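Local structure of transposon Tn7 transposition protein tnsA (Escherichia coli, 1T0F) at residues R24-L36 against S78-P90. The protein forms the Tn7 transposase together with TnsB and cuts the 5' DNA strands at the transposon ends as a metal-dependent, restriction-enzyme-like endonuclease. Numbering follows the deposited sequence.
Sequences RGQGHGKDYIPWL and SVLDIREQFPLLP
Y32, W35 and G29 fasten the loop 24-36 along strand 79-87, an outermost strand of the central sheet in the restriction-enzyme-like nuclease domain, by packing and hydrogen bonds. The Y32 ring lies over R83, with R83 CG 3.6 Å from the ring centroid and 13° off its normal, a CH-pi contact. The phenol and guanidinium planes stand 86° apart. With CG of Y32 opposite the backbone N (chi1 179°), the ring extends toward the strand and its hydroxyl reaches E84. There Y32 OH donates to E84 O at 2.7 Å, from above the carbonyl plane. A phenylalanine in its place would probably leave E84 O without this donor and the ring less firmly held over R83. A bend at chi3 of R83 turns its guanidinium so that one face meets the H28 ring, whose CE1 lies 3.2 Å from R83 NH1; D121 of the next strand binds NH2 in a salt bridge. A water accepts from R83 NH1 and donates to G25 O and G27 O. At one end, G29 N points almost straight at D81 OD2 (2.8 Å), meeting it from above the carboxylate plane. At the other, W35 N donates to Q85 O at 3.0 Å, and the P87 ring packs against W35, with P87 CB 3.9 Å from CG of the indole. Q85 also bonds through NE2 to the active-site residue E66. The loop is thus held by direct bonds to two backbone carbonyls and one carboxylate, and Q85 links this anchorage to the catalytic centre.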
loop_
_atom_site.group_PDB
_atom_site.type_symbol
_atom_site.label_atom_id
_atom_site.label_comp_id
_atom_site.label_asym_id
_atom_site.label_seq_id
_atom_site.Cartn_x
_atom_site.Cartn_y
_atom_site.Cartn_z
ATOM N N ARG A 24 -18.385 -4.186 -0.928
ATOM C CA ARG A 24 -16.940 -4.047 -0.793
ATOM C C ARG A 24 -16.328 -3.971 -2.185
ATOM O O ARG A 24 -16.742 -4.689 -3.090
ATOM C CB ARG A 24 -16.350 -5.221 -0.014
ATOM C CG ARG A 24 -16.603 -5.138 1.471
ATOM C CD ARG A 24 -15.911 -6.256 2.221
ATOM N NE ARG A 24 -16.093 -6.114 3.660
ATOM C CZ ARG A 24 -15.546 -5.149 4.392
ATOM N NH1 ARG A 24 -14.769 -4.236 3.822
ATOM N NH2 ARG A 24 -15.793 -5.088 5.695
ATOM N N GLY A 25 -15.349 -3.088 -2.356
ATOM C CA GLY A 25 -14.718 -2.932 -3.653
ATOM C C GLY A 25 -15.372 -1.821 -4.453
ATOM O O GLY A 25 -14.839 -1.386 -5.475
ATOM N N GLN A 26 -16.533 -1.356 -3.994
ATOM C CA GLN A 26 -17.246 -0.289 -4.697
ATOM C C GLN A 26 -17.034 1.074 -4.057
ATOM O O GLN A 26 -16.601 1.178 -2.910
ATOM C CB GLN A 26 -18.749 -0.576 -4.738
ATOM C CG GLN A 26 -19.134 -1.837 -5.480
ATOM C CD GLN A 26 -20.626 -2.101 -5.415
ATOM O OE1 GLN A 26 -21.423 -1.352 -5.979
ATOM N NE2 GLN A 26 -21.012 -3.164 -4.716
ATOM N N GLY A 27 -17.353 2.118 -4.814
ATOM C CA GLY A 27 -17.208 3.470 -4.308
ATOM C C GLY A 27 -15.871 4.098 -4.636
ATOM O O GLY A 27 -14.938 3.422 -5.065
ATOM N N HIS A 28 -15.782 5.407 -4.431
ATOM C CA HIS A 28 -14.562 6.153 -4.698
ATOM C C HIS A 28 -14.305 7.064 -3.517
ATOM O O HIS A 28 -15.232 7.408 -2.778
ATOM C CB HIS A 28 -14.722 6.996 -5.960
ATOM C CG HIS A 28 -14.887 6.190 -7.208
ATOM N ND1 HIS A 28 -13.822 5.814 -7.998
ATOM C CD2 HIS A 28 -15.992 5.673 -7.796
ATOM C CE1 HIS A 28 -14.263 5.102 -9.019
ATOM N NE2 HIS A 28 -15.576 5.002 -8.919
ATOM N N GLY A 29 -13.047 7.450 -3.339
ATOM C CA GLY A 29 -12.699 8.331 -2.246
ATOM C C GLY A 29 -13.199 7.880 -0.888
ATOM O O GLY A 29 -12.979 6.747 -0.479
ATOM N N LYS A 30 -13.889 8.772 -0.187
ATOM C CA LYS A 30 -14.383 8.463 1.141
ATOM C C LYS A 30 -15.433 7.354 1.175
ATOM O O LYS A 30 -15.663 6.754 2.225
ATOM C CB LYS A 30 -14.933 9.740 1.791
ATOM C CG LYS A 30 -15.265 9.600 3.264
ATOM C CD LYS A 30 -14.819 10.826 4.049
ATOM C CE LYS A 30 -15.236 10.727 5.510
ATOM N NZ LYS A 30 -14.706 9.500 6.176
ATOM N N ASP A 31 -16.055 7.074 0.033
ATOM C CA ASP A 31 -17.095 6.045 -0.054
ATOM C C ASP A 31 -16.581 4.635 -0.335
ATOM O O ASP A 31 -17.340 3.667 -0.260
ATOM C CB ASP A 31 -18.106 6.409 -1.143
ATOM C CG ASP A 31 -18.714 7.779 -0.937
ATOM O OD1 ASP A 31 -19.297 8.013 0.145
ATOM O OD2 ASP A 31 -18.612 8.620 -1.857
ATOM N N TYR A 32 -15.303 4.514 -0.667
ATOM C CA TYR A 32 -14.732 3.206 -0.970
ATOM C C TYR A 32 -14.586 2.321 0.259
ATOM O O TYR A 32 -14.271 2.799 1.349
ATOM C CB TYR A 32 -13.353 3.373 -1.624
ATOM C CG TYR A 32 -12.663 2.065 -1.957
ATOM C CD1 TYR A 32 -13.095 1.275 -3.025
ATOM C CD2 TYR A 32 -11.578 1.616 -1.200
ATOM C CE1 TYR A 32 -12.461 0.067 -3.338
ATOM C CE2 TYR A 32 -10.938 0.407 -1.503
ATOM C CZ TYR A 32 -11.384 -0.356 -2.573
ATOM O OH TYR A 32 -10.731 -1.528 -2.892
ATOM N N ILE A 33 -14.815 1.025 0.067
ATOM C CA ILE A 33 -14.653 0.038 1.130
ATOM C C ILE A 33 -13.764 -1.053 0.525
ATOM O O ILE A 33 -14.105 -1.628 -0.495
ATOM C CB ILE A 33 -16.003 -0.588 1.551
ATOM C CG1 ILE A 33 -16.942 0.499 2.080
ATOM C CG2 ILE A 33 -15.769 -1.622 2.638
ATOM C CD1 ILE A 33 -18.276 -0.037 2.587
ATOM N N PRO A 34 -12.604 -1.337 1.140
ATOM C CA PRO A 34 -11.708 -2.371 0.601
ATOM C C PRO A 34 -12.290 -3.781 0.686
ATOM O O PRO A 34 -13.080 -4.081 1.579
ATOM C CB PRO A 34 -10.456 -2.213 1.455
ATOM C CG PRO A 34 -11.022 -1.803 2.783
ATOM C CD PRO A 34 -12.076 -0.783 2.397
ATOM N N TRP A 35 -11.897 -4.643 -0.246
ATOM C CA TRP A 35 -12.386 -6.019 -0.248
ATOM C C TRP A 35 -11.841 -6.755 0.977
ATOM O O TRP A 35 -12.576 -7.473 1.653
ATOM C CB TRP A 35 -11.965 -6.731 -1.537
ATOM C CG TRP A 35 -12.356 -8.185 -1.570
ATOM C CD1 TRP A 35 -11.526 -9.262 -1.429
ATOM C CD2 TRP A 35 -13.678 -8.714 -1.728
ATOM N NE1 TRP A 35 -12.251 -10.434 -1.494
ATOM C CE2 TRP A 35 -13.573 -10.126 -1.675
ATOM C CE3 TRP A 35 -14.942 -8.134 -1.909
ATOM C CZ2 TRP A 35 -14.688 -10.965 -1.795
ATOM C CZ3 TRP A 35 -16.053 -8.976 -2.032
ATOM C CH2 TRP A 35 -15.914 -10.374 -1.974
ATOM N N LEU A 36 -10.557 -6.563 1.266
ATOM C CA LEU A 36 -9.918 -7.191 2.420
ATOM C C LEU A 36 -9.677 -6.155 3.511
ATOM O O LEU A 36 -9.412 -4.989 3.219
ATOM C CB LEU A 36 -8.569 -7.796 2.026
ATOM C CG LEU A 36 -8.502 -8.802 0.874
ATOM C CD1 LEU A 36 -7.039 -9.163 0.617
ATOM C CD2 LEU A 36 -9.320 -10.048 1.211
ATOM N N SER A 78 0.130 14.567 -6.813
ATOM C CA SER A 78 -0.829 14.258 -7.874
ATOM C C SER A 78 -1.840 13.141 -7.587
ATOM O O SER A 78 -2.851 13.033 -8.278
ATOM C CB SER A 78 -0.085 13.914 -9.162
ATOM O OG SER A 78 0.645 12.710 -9.004
ATOM N N VAL A 79 -1.572 12.307 -6.590
ATOM C CA VAL A 79 -2.505 11.226 -6.274
ATOM C C VAL A 79 -3.828 11.788 -5.774
ATOM O O VAL A 79 -3.869 12.610 -4.848
ATOM C CB VAL A 79 -1.906 10.257 -5.228
ATOM C CG1 VAL A 79 -2.964 9.274 -4.733
ATOM C CG2 VAL A 79 -0.751 9.493 -5.859
ATOM N N LEU A 80 -4.913 11.347 -6.403
ATOM C CA LEU A 80 -6.254 11.799 -6.048
ATOM C C LEU A 80 -6.981 10.786 -5.169
ATOM O O LEU A 80 -7.652 11.154 -4.199
ATOM C CB LEU A 80 -7.069 12.041 -7.317
ATOM C CG LEU A 80 -8.492 12.570 -7.149
ATOM C CD1 LEU A 80 -8.471 13.953 -6.498
ATOM C CD2 LEU A 80 -9.155 12.640 -8.517
ATOM N N ASP A 81 -6.860 9.508 -5.515
ATOM C CA ASP A 81 -7.519 8.458 -4.744
ATOM C C ASP A 81 -6.618 7.233 -4.651
ATOM O O ASP A 81 -5.802 6.976 -5.537
ATOM C CB ASP A 81 -8.854 8.075 -5.396
ATOM C CG ASP A 81 -9.755 7.255 -4.469
ATOM O OD1 ASP A 81 -9.422 7.109 -3.269
ATOM O OD2 ASP A 81 -10.811 6.767 -4.936
ATOM N N ILE A 82 -6.760 6.503 -3.553
ATOM C CA ILE A 82 -5.998 5.282 -3.318
ATOM C C ILE A 82 -7.028 4.259 -2.858
ATOM O O ILE A 82 -7.627 4.416 -1.795
ATOM C CB ILE A 82 -4.949 5.462 -2.201
ATOM C CG1 ILE A 82 -3.863 6.449 -2.652
ATOM C CG2 ILE A 82 -4.316 4.105 -1.853
ATOM C CD1 ILE A 82 -2.912 6.865 -1.529
ATOM N N ARG A 83 -7.249 3.236 -3.677
ATOM C CA ARG A 83 -8.202 2.187 -3.344
ATOM C C ARG A 83 -7.452 0.875 -3.112
ATOM O O ARG A 83 -7.087 0.183 -4.056
ATOM C CB ARG A 83 -9.233 2.051 -4.472
ATOM C CG ARG A 83 -10.312 3.161 -4.436
ATOM C CD ARG A 83 -11.292 3.086 -5.611
ATOM N NE ARG A 83 -10.698 3.504 -6.883
ATOM C CZ ARG A 83 -11.242 3.278 -8.077
ATOM N NH1 ARG A 83 -12.393 2.631 -8.172
ATOM N NH2 ARG A 83 -10.652 3.717 -9.180
ATOM N N GLU A 84 -7.225 0.555 -1.843
ATOM C CA GLU A 84 -6.484 -0.648 -1.458
ATOM C C GLU A 84 -7.345 -1.904 -1.475
ATOM O O GLU A 84 -8.569 -1.833 -1.332
ATOM C CB GLU A 84 -5.865 -0.476 -0.063
ATOM C CG GLU A 84 -6.835 -0.603 1.126
ATOM C CD GLU A 84 -7.571 0.692 1.477
ATOM O OE1 GLU A 84 -7.634 1.616 0.636
ATOM O OE2 GLU A 84 -8.107 0.776 2.603
ATOM N N GLN A 85 -6.688 -3.050 -1.645
ATOM C CA GLN A 85 -7.361 -4.353 -1.672
ATOM C C GLN A 85 -8.545 -4.286 -2.640
ATOM O O GLN A 85 -9.693 -4.572 -2.271
ATOM C CB GLN A 85 -7.856 -4.725 -0.266
ATOM C CG GLN A 85 -6.971 -4.306 0.915
ATOM C CD GLN A 85 -5.527 -4.799 0.831
ATOM O OE1 GLN A 85 -5.230 -5.810 0.185
ATOM N NE2 GLN A 85 -4.622 -4.088 1.509
ATOM N N PHE A 86 -8.258 -3.905 -3.881
ATOM C CA PHE A 86 -9.285 -3.769 -4.908
ATOM C C PHE A 86 -9.599 -5.128 -5.543
ATOM O O PHE A 86 -8.737 -5.755 -6.162
ATOM C CB PHE A 86 -8.818 -2.780 -5.979
ATOM C CG PHE A 86 -9.888 -2.408 -6.958
ATOM C CD1 PHE A 86 -10.867 -1.484 -6.613
ATOM C CD2 PHE A 86 -9.936 -2.998 -8.214
ATOM C CE1 PHE A 86 -11.883 -1.153 -7.508
ATOM C CE2 PHE A 86 -10.950 -2.675 -9.118
ATOM C CZ PHE A 86 -11.925 -1.748 -8.760
ATOM N N PRO A 87 -10.855 -5.586 -5.414
ATOM C CA PRO A 87 -11.290 -6.876 -5.962
ATOM C C PRO A 87 -11.419 -6.915 -7.480
ATOM O O PRO A 87 -11.871 -5.952 -8.097
ATOM C CB PRO A 87 -12.625 -7.101 -5.255
ATOM C CG PRO A 87 -13.196 -5.699 -5.241
ATOM C CD PRO A 87 -11.992 -4.864 -4.800
ATOM N N LEU A 88 -11.021 -8.039 -8.078
ATOM C CA LEU A 88 -11.099 -8.222 -9.517
ATOM C C LEU A 88 -12.354 -9.054 -9.786
ATOM O O LEU A 88 -12.565 -10.077 -9.136
ATOM C CB LEU A 88 -9.858 -8.965 -10.025
ATOM C CG LEU A 88 -8.498 -8.521 -9.468
ATOM C CD1 LEU A 88 -7.383 -9.219 -10.241
ATOM C CD2 LEU A 88 -8.350 -7.012 -9.589
ATOM N N LEU A 89 -13.174 -8.610 -10.734
ATOM C CA LEU A 89 -14.424 -9.299 -11.075
ATOM C C LEU A 89 -14.222 -10.793 -11.309
ATOM O O LEU A 89 -13.559 -11.193 -12.267
ATOM C CB LEU A 89 -15.045 -8.687 -12.331
ATOM C CG LEU A 89 -16.449 -9.203 -12.668
ATOM C CD1 LEU A 89 -17.395 -8.815 -11.538
ATOM C CD2 LEU A 89 -16.932 -8.618 -13.987
ATOM N N PRO A 90 -14.815 -11.636 -10.448
ATOM C CA PRO A 90 -14.703 -13.095 -10.550
ATOM C C PRO A 90 -14.991 -13.683 -11.931
ATOM O O PRO A 90 -14.265 -14.559 -12.400
ATOM C CB PRO A 90 -15.682 -13.587 -9.486
ATOM C CG PRO A 90 -15.584 -12.534 -8.444
ATOM C CD PRO A 90 -15.616 -11.261 -9.271
HETATM O O HOH W 1 -14.403 1.266 -6.527
HETATM O O HOH W 2 -11.365 6.936 -7.462
HETATM O O HOH W 3 -10.731 5.595 -1.511
#